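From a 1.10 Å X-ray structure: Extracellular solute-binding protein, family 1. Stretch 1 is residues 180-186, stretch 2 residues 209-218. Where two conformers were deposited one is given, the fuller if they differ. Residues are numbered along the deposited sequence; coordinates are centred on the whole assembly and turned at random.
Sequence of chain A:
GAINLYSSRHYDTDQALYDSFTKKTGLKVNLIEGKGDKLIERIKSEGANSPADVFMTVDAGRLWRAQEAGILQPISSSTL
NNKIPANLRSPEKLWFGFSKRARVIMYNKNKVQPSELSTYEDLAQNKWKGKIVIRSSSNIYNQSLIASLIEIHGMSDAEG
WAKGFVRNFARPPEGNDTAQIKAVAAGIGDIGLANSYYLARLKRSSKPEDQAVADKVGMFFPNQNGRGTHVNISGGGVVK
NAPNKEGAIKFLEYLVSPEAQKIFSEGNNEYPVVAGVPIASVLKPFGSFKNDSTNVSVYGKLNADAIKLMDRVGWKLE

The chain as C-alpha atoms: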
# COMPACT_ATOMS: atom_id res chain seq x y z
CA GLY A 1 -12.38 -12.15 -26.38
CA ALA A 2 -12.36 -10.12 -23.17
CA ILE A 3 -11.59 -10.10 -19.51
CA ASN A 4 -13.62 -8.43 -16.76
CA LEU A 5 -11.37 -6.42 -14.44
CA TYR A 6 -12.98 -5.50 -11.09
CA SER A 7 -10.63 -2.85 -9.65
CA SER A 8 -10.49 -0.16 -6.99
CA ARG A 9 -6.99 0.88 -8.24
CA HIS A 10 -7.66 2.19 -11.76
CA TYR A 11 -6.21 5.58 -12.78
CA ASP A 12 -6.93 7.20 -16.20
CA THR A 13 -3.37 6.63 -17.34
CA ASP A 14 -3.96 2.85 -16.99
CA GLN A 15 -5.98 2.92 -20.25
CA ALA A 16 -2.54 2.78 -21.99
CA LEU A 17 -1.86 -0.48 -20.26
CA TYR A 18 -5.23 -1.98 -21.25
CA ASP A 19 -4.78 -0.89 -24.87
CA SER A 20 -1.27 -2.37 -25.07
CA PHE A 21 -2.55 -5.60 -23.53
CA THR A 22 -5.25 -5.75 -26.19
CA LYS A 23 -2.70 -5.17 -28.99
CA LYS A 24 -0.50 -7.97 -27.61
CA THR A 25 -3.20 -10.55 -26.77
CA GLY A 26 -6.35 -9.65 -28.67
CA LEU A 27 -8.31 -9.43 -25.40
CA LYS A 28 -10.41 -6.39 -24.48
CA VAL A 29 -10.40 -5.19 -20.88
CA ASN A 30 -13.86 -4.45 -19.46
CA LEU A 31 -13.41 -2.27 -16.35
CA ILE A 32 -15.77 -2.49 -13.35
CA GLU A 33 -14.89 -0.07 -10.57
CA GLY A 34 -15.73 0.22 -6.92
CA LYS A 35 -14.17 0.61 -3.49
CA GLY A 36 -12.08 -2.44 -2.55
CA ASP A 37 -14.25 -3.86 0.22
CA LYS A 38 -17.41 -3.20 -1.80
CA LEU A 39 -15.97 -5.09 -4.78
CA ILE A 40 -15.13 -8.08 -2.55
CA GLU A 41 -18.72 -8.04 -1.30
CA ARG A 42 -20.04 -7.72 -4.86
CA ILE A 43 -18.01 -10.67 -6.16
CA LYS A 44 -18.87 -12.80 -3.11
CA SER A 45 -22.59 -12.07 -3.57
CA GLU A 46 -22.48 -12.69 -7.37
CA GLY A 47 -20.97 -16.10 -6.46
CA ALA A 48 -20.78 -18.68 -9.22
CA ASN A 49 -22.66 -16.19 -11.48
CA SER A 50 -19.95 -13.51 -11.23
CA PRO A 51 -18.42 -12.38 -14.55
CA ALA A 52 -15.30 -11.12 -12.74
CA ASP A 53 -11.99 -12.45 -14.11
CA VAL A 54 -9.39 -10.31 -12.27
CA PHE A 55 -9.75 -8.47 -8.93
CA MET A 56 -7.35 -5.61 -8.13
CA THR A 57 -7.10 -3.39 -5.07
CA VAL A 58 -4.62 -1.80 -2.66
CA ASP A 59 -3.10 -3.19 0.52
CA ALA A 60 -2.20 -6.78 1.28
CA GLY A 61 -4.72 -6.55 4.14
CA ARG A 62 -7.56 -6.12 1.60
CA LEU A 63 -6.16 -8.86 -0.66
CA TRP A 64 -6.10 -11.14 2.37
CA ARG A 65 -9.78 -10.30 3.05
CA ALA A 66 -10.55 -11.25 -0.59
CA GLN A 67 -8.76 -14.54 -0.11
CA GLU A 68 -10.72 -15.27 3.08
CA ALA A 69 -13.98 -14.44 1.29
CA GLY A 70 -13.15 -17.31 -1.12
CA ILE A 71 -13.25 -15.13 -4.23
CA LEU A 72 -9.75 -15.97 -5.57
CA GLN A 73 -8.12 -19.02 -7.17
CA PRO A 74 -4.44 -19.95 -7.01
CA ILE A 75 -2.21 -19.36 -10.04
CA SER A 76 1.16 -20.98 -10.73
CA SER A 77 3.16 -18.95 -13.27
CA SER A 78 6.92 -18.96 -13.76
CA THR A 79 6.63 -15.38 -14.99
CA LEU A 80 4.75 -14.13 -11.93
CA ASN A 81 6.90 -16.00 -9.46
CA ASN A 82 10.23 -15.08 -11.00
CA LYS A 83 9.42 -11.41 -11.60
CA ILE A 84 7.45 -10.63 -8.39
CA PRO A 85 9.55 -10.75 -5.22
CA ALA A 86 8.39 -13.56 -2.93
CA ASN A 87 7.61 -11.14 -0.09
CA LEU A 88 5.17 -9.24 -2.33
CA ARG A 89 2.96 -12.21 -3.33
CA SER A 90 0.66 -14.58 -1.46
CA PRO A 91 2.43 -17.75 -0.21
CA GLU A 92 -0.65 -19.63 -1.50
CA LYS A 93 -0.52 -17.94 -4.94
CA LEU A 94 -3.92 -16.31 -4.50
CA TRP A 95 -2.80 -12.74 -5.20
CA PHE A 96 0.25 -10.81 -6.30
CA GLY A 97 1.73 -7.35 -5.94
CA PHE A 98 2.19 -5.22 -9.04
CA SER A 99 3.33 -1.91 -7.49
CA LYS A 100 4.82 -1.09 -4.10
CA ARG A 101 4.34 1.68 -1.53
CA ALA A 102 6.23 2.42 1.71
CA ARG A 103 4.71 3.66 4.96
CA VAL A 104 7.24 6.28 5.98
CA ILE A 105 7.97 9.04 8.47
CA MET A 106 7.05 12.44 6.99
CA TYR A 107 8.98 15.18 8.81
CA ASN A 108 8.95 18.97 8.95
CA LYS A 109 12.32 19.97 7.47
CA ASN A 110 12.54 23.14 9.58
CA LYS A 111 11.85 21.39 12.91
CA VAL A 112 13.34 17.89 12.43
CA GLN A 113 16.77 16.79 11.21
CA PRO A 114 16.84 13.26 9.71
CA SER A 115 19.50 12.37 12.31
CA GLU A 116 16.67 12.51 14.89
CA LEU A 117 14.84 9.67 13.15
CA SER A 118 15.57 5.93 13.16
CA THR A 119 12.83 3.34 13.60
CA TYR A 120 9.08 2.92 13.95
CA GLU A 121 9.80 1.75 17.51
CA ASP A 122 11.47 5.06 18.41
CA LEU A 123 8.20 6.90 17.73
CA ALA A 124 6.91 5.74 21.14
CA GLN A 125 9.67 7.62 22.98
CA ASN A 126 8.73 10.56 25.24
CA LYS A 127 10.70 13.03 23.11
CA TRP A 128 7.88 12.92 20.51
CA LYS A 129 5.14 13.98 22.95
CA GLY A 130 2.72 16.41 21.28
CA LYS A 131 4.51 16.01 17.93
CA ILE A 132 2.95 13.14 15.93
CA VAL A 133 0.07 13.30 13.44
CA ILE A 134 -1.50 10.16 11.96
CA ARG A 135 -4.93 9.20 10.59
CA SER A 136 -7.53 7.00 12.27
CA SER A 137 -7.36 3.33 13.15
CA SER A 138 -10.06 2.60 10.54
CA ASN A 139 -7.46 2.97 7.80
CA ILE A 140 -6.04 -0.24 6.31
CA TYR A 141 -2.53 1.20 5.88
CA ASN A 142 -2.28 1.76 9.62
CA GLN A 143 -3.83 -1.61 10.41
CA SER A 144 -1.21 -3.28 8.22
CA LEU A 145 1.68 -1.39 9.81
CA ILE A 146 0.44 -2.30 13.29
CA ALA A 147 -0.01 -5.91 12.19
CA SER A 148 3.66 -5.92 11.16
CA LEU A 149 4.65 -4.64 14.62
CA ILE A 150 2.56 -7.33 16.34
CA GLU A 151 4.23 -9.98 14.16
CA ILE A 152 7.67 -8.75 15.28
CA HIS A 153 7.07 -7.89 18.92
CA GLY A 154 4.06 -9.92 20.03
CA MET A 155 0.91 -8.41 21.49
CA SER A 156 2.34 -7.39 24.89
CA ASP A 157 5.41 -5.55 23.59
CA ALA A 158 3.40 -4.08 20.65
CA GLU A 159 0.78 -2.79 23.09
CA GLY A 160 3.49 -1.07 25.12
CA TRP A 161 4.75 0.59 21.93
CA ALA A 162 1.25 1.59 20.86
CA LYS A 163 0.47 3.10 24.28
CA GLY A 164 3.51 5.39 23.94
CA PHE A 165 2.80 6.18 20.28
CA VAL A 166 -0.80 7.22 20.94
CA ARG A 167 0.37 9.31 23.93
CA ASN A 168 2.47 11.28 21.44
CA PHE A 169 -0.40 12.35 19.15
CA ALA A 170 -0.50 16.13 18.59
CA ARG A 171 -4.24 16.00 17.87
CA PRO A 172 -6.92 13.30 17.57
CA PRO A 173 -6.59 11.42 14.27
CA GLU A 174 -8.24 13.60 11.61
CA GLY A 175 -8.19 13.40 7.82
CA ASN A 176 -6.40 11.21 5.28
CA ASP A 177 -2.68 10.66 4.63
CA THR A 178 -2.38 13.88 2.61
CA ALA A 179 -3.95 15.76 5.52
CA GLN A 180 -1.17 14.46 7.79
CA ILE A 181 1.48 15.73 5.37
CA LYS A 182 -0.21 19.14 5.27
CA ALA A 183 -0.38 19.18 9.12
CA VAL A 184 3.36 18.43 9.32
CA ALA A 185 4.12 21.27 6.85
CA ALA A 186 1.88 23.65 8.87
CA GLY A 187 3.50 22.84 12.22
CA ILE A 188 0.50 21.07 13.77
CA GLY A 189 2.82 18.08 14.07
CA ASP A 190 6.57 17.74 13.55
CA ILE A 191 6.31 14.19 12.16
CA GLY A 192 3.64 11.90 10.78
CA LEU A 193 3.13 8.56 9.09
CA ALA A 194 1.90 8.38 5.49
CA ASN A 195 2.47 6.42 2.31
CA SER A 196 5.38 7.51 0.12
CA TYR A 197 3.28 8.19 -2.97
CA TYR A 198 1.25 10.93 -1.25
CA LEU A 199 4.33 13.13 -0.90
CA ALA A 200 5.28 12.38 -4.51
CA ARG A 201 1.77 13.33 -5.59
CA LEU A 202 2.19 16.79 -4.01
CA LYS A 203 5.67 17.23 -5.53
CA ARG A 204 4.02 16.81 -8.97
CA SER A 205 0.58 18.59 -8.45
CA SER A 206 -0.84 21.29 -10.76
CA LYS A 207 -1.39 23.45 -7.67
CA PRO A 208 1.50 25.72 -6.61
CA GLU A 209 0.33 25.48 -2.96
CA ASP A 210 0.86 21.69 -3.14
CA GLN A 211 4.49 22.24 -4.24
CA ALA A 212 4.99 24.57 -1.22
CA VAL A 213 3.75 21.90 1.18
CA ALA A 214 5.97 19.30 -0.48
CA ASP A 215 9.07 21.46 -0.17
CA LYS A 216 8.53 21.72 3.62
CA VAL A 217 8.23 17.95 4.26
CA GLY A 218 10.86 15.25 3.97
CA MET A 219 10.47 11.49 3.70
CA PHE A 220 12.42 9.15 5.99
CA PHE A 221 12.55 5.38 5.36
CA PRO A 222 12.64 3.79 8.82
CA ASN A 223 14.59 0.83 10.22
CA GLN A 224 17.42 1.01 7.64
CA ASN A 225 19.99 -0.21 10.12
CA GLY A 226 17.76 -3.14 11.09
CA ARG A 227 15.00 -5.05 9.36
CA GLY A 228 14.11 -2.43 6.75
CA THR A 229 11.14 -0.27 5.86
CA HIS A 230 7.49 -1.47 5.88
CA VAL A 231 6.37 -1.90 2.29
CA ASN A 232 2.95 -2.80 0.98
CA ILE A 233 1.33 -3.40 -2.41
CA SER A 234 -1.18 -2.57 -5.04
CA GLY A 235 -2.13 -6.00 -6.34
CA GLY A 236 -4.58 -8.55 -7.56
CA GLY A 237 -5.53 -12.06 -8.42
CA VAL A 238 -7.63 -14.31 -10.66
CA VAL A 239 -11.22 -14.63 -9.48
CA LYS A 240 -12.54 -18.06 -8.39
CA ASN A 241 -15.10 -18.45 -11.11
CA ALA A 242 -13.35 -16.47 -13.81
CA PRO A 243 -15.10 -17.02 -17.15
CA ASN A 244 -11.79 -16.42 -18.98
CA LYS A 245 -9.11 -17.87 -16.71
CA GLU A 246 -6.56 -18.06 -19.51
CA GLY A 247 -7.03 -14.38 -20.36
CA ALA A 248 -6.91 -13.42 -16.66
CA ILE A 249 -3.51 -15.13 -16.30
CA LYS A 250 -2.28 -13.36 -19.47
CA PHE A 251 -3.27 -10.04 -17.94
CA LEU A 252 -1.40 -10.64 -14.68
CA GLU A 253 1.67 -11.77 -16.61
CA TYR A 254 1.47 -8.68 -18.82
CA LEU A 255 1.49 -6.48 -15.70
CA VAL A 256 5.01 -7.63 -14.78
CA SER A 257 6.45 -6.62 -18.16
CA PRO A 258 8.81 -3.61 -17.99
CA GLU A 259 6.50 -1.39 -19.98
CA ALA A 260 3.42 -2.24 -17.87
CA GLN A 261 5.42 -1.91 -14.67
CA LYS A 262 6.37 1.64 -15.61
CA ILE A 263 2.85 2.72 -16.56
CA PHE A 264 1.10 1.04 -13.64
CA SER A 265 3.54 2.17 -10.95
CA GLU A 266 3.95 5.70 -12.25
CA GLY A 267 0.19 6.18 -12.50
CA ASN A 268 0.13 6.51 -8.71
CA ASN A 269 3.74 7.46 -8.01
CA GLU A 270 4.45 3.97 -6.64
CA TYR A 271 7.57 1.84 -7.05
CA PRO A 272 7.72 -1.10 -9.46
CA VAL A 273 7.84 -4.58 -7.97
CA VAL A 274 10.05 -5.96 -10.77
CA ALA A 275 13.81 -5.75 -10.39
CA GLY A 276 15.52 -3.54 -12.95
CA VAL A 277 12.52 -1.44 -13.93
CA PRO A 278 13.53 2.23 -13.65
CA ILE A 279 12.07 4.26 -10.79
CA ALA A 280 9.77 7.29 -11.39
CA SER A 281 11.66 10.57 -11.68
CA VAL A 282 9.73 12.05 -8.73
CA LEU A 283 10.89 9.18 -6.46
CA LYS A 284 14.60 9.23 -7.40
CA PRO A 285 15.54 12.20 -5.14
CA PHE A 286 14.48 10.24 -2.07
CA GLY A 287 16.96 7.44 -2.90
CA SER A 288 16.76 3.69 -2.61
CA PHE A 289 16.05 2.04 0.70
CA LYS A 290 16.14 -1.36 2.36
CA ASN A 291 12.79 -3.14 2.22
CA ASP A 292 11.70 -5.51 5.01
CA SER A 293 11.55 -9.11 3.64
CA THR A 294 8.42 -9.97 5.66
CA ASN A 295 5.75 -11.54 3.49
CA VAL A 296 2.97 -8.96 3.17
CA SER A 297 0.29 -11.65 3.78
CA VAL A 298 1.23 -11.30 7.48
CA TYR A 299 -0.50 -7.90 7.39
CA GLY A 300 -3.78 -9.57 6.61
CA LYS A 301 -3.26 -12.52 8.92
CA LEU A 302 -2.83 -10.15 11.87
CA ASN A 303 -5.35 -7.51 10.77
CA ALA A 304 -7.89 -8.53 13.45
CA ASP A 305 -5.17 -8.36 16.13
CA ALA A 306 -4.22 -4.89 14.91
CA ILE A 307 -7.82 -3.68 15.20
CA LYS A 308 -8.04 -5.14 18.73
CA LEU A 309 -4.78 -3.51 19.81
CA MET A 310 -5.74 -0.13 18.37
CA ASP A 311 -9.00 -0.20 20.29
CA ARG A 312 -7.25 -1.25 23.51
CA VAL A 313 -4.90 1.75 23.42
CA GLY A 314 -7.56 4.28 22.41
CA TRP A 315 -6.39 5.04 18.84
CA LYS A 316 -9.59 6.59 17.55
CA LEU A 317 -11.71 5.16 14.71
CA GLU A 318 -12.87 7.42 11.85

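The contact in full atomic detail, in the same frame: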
# COMPACT_ATOMS: atom_id res chain seq x y z
N GLN A 180 -2.26 14.53 6.80
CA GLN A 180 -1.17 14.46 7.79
C GLN A 180 0.06 15.21 7.26
O GLN A 180 0.73 15.91 8.01
CB GLN A 180 -0.83 13.02 8.15
CG GLN A 180 -2.01 12.13 8.48
CD GLN A 180 -3.01 12.73 9.42
OE1 GLN A 180 -2.66 13.26 10.48
NE2 GLN A 180 -4.29 12.64 9.04
N ILE A 181 0.36 15.03 5.97
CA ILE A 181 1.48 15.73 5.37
C ILE A 181 1.28 17.25 5.48
O ILE A 181 2.22 17.99 5.84
CB ILE A 181 1.68 15.29 3.90
CG1 ILE A 181 2.03 13.80 3.84
CG2 ILE A 181 2.74 16.14 3.22
CD1 ILE A 181 2.03 13.22 2.44
N LYS A 182 0.07 17.72 5.18
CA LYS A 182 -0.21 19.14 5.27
C LYS A 182 -0.07 19.64 6.73
O LYS A 182 0.41 20.75 6.97
CB LYS A 182 -1.57 19.46 4.71
CG LYS A 182 -1.64 19.29 3.19
CD LYS A 182 -3.03 19.55 2.62
CE LYS A 182 -3.15 19.37 1.11
NZ LYS A 182 -4.58 19.53 0.67
N ALA A 183 -0.48 18.83 7.71
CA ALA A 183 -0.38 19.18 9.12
C ALA A 183 1.08 19.26 9.56
O ALA A 183 1.46 20.13 10.35
CB ALA A 183 -1.17 18.21 9.98
N VAL A 184 1.92 18.36 9.04
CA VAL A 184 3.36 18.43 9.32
C VAL A 184 3.98 19.71 8.74
O VAL A 184 4.70 20.43 9.42
CB VAL A 184 4.07 17.17 8.79
CG1 VAL A 184 5.58 17.31 8.84
CG2 VAL A 184 3.64 15.94 9.59
N ALA A 185 3.64 20.04 7.49
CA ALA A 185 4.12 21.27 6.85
C ALA A 185 3.70 22.50 7.65
O ALA A 185 4.47 23.46 7.78
CB ALA A 185 3.60 21.39 5.42
N ALA A 186 2.46 22.49 8.16
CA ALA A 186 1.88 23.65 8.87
C ALA A 186 2.31 23.78 10.32
O ALA A 186 1.96 24.75 10.98
CB ALA A 186 0.38 23.58 8.83
N GLU A 209 0.46 25.66 -4.40
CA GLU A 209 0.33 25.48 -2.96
C GLU A 209 0.76 24.07 -2.53
O GLU A 209 1.24 23.86 -1.41
CB GLU A 209 -1.14 25.69 -2.60
CG GLU A 209 -1.54 25.62 -1.14
CD GLU A 209 -3.02 25.92 -0.91
OE1 GLU A 209 -3.74 26.14 -1.92
OE2 GLU A 209 -3.47 25.95 0.26
N ASP A 210 0.46 23.09 -3.37
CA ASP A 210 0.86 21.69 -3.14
C ASP A 210 2.39 21.57 -3.19
O ASP A 210 2.96 20.89 -2.36
CB ASP A 210 0.19 20.74 -4.14
CG ASP A 210 -1.29 20.49 -3.83
OD1 ASP A 210 -1.82 20.89 -2.78
OD2 ASP A 210 -1.97 19.88 -4.70
N GLN A 211 3.03 22.23 -4.16
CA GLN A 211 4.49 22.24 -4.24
C GLN A 211 5.12 22.86 -2.98
O GLN A 211 6.14 22.38 -2.50
CB GLN A 211 4.96 22.95 -5.54
N ALA A 212 4.49 23.91 -2.43
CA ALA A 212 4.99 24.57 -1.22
C ALA A 212 4.94 23.66 -0.01
O ALA A 212 5.89 23.60 0.76
CB ALA A 212 4.26 25.88 -0.96
N VAL A 213 3.85 22.91 0.12
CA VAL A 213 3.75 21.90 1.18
C VAL A 213 4.85 20.87 0.99
O VAL A 213 5.57 20.54 1.94
CB VAL A 213 2.36 21.19 1.17
CG1 VAL A 213 2.34 19.93 2.03
CG2 VAL A 213 1.28 22.14 1.64
N ALA A 214 5.00 20.36 -0.23
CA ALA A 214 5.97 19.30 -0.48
C ALA A 214 7.40 19.71 -0.17
O ALA A 214 8.16 18.92 0.37
CB ALA A 214 5.85 18.79 -1.90
N ASP A 215 7.74 20.96 -0.44
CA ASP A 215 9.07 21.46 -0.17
C ASP A 215 9.41 21.56 1.31
O ASP A 215 10.58 21.56 1.66
CB ASP A 215 9.21 22.86 -0.76
N LYS A 216 8.39 21.62 2.16
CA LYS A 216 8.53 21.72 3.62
C LYS A 216 8.62 20.38 4.35
O LYS A 216 8.90 20.37 5.57
CB LYS A 216 7.35 22.48 4.22
CG LYS A 216 7.38 23.95 3.86
CD LYS A 216 6.12 24.66 4.30
CE LYS A 216 6.24 26.17 4.13
NZ LYS A 216 6.80 26.74 5.37
N VAL A 217 8.35 19.27 3.64
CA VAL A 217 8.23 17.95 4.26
C VAL A 217 9.18 16.97 3.61
O VAL A 217 9.20 16.85 2.37
CB VAL A 217 6.78 17.44 4.14
CG1 VAL A 217 6.63 16.03 4.73
CG2 VAL A 217 5.82 18.40 4.83
N GLY A 218 9.98 16.30 4.43
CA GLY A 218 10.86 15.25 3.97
C GLY A 218 10.26 13.88 4.22
O GLY A 218 9.30 13.75 4.98

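The centre of this contact is a methyl group. Ala-185 points its CB toward the second stretch, where it lies 3.9 Å from CG1 of Val-213 and 3.8 Å from CG2 of Val-217. The methyl thus rests against two valines four residues apart, both of which point their CA-to-CB bonds toward the first helix. The small residue sits where the backbones come nearest: the CA of Ala-185 is 5.5 Å from the CA of Lys-216, although the helix axes approach only to 8.9 Å and cross at 69°. A crossing this steep concentrates the contact in a small patch, and the buried surface is a modest 337 Å².

One turn earlier, Ile-181 extends the apolar patch. Its CA-to-CB bond runs sideways, yet with chi1 in m its CG2 reaches 4.0 Å from CG1 of Val-213 and 4.1 Å from CG2 of Val-217. The same two valine methyls therefore serve both Ile-181 and Ala-185, an economical i, i+4 pairing on each side. Val-213 and Val-217 both adopt the t rotamer, but their backbones differ: Val-213 is helical, whereas Val-217 has already turned into a strand, with phi/psi of -125/128. The change of structure does not interrupt the apolar surface. CG2 of Val-217 also packs 3.8 Å from the carbonyl O of Ile-181, an oxygen already engaged by the N of Ala-185 at 3.0 Å in a helical hydrogen bond, so the methyl covers a carbonyl whose bonding need is met. Val-184 adds a lighter touch from the flank, its CG1 4.2 Å from CG2 of Val-217.

Toward solvent, long side chains take over and contribute their aliphatic parts. Lys-216 lays its chain along the end of the patch: its CB is 4.1 Å from the CB of Ala-185, and its CD is 4.0 Å from the O of Ala-185. Lys-182 points its CA-to-CB bond away, but its CG still comes within 4.2 Å of CG1 of Val-213. Its chain, m at chi1 and extended from chi2 onward, then passes Asp-210, with CE 4.4 Å from OD1. That is proximity without a salt bridge; the other carboxylate oxygen, OD2, is hydrogen-bonded elsewhere in the structure.

No hydrogen bond crosses between the stretches. The rules to be read here are those of shape: alanine at the closest approach, branched residues around it, and lysines at the edge, where methylenes can cover apolar neighbours while the charged ends lie beyond the apolar patch.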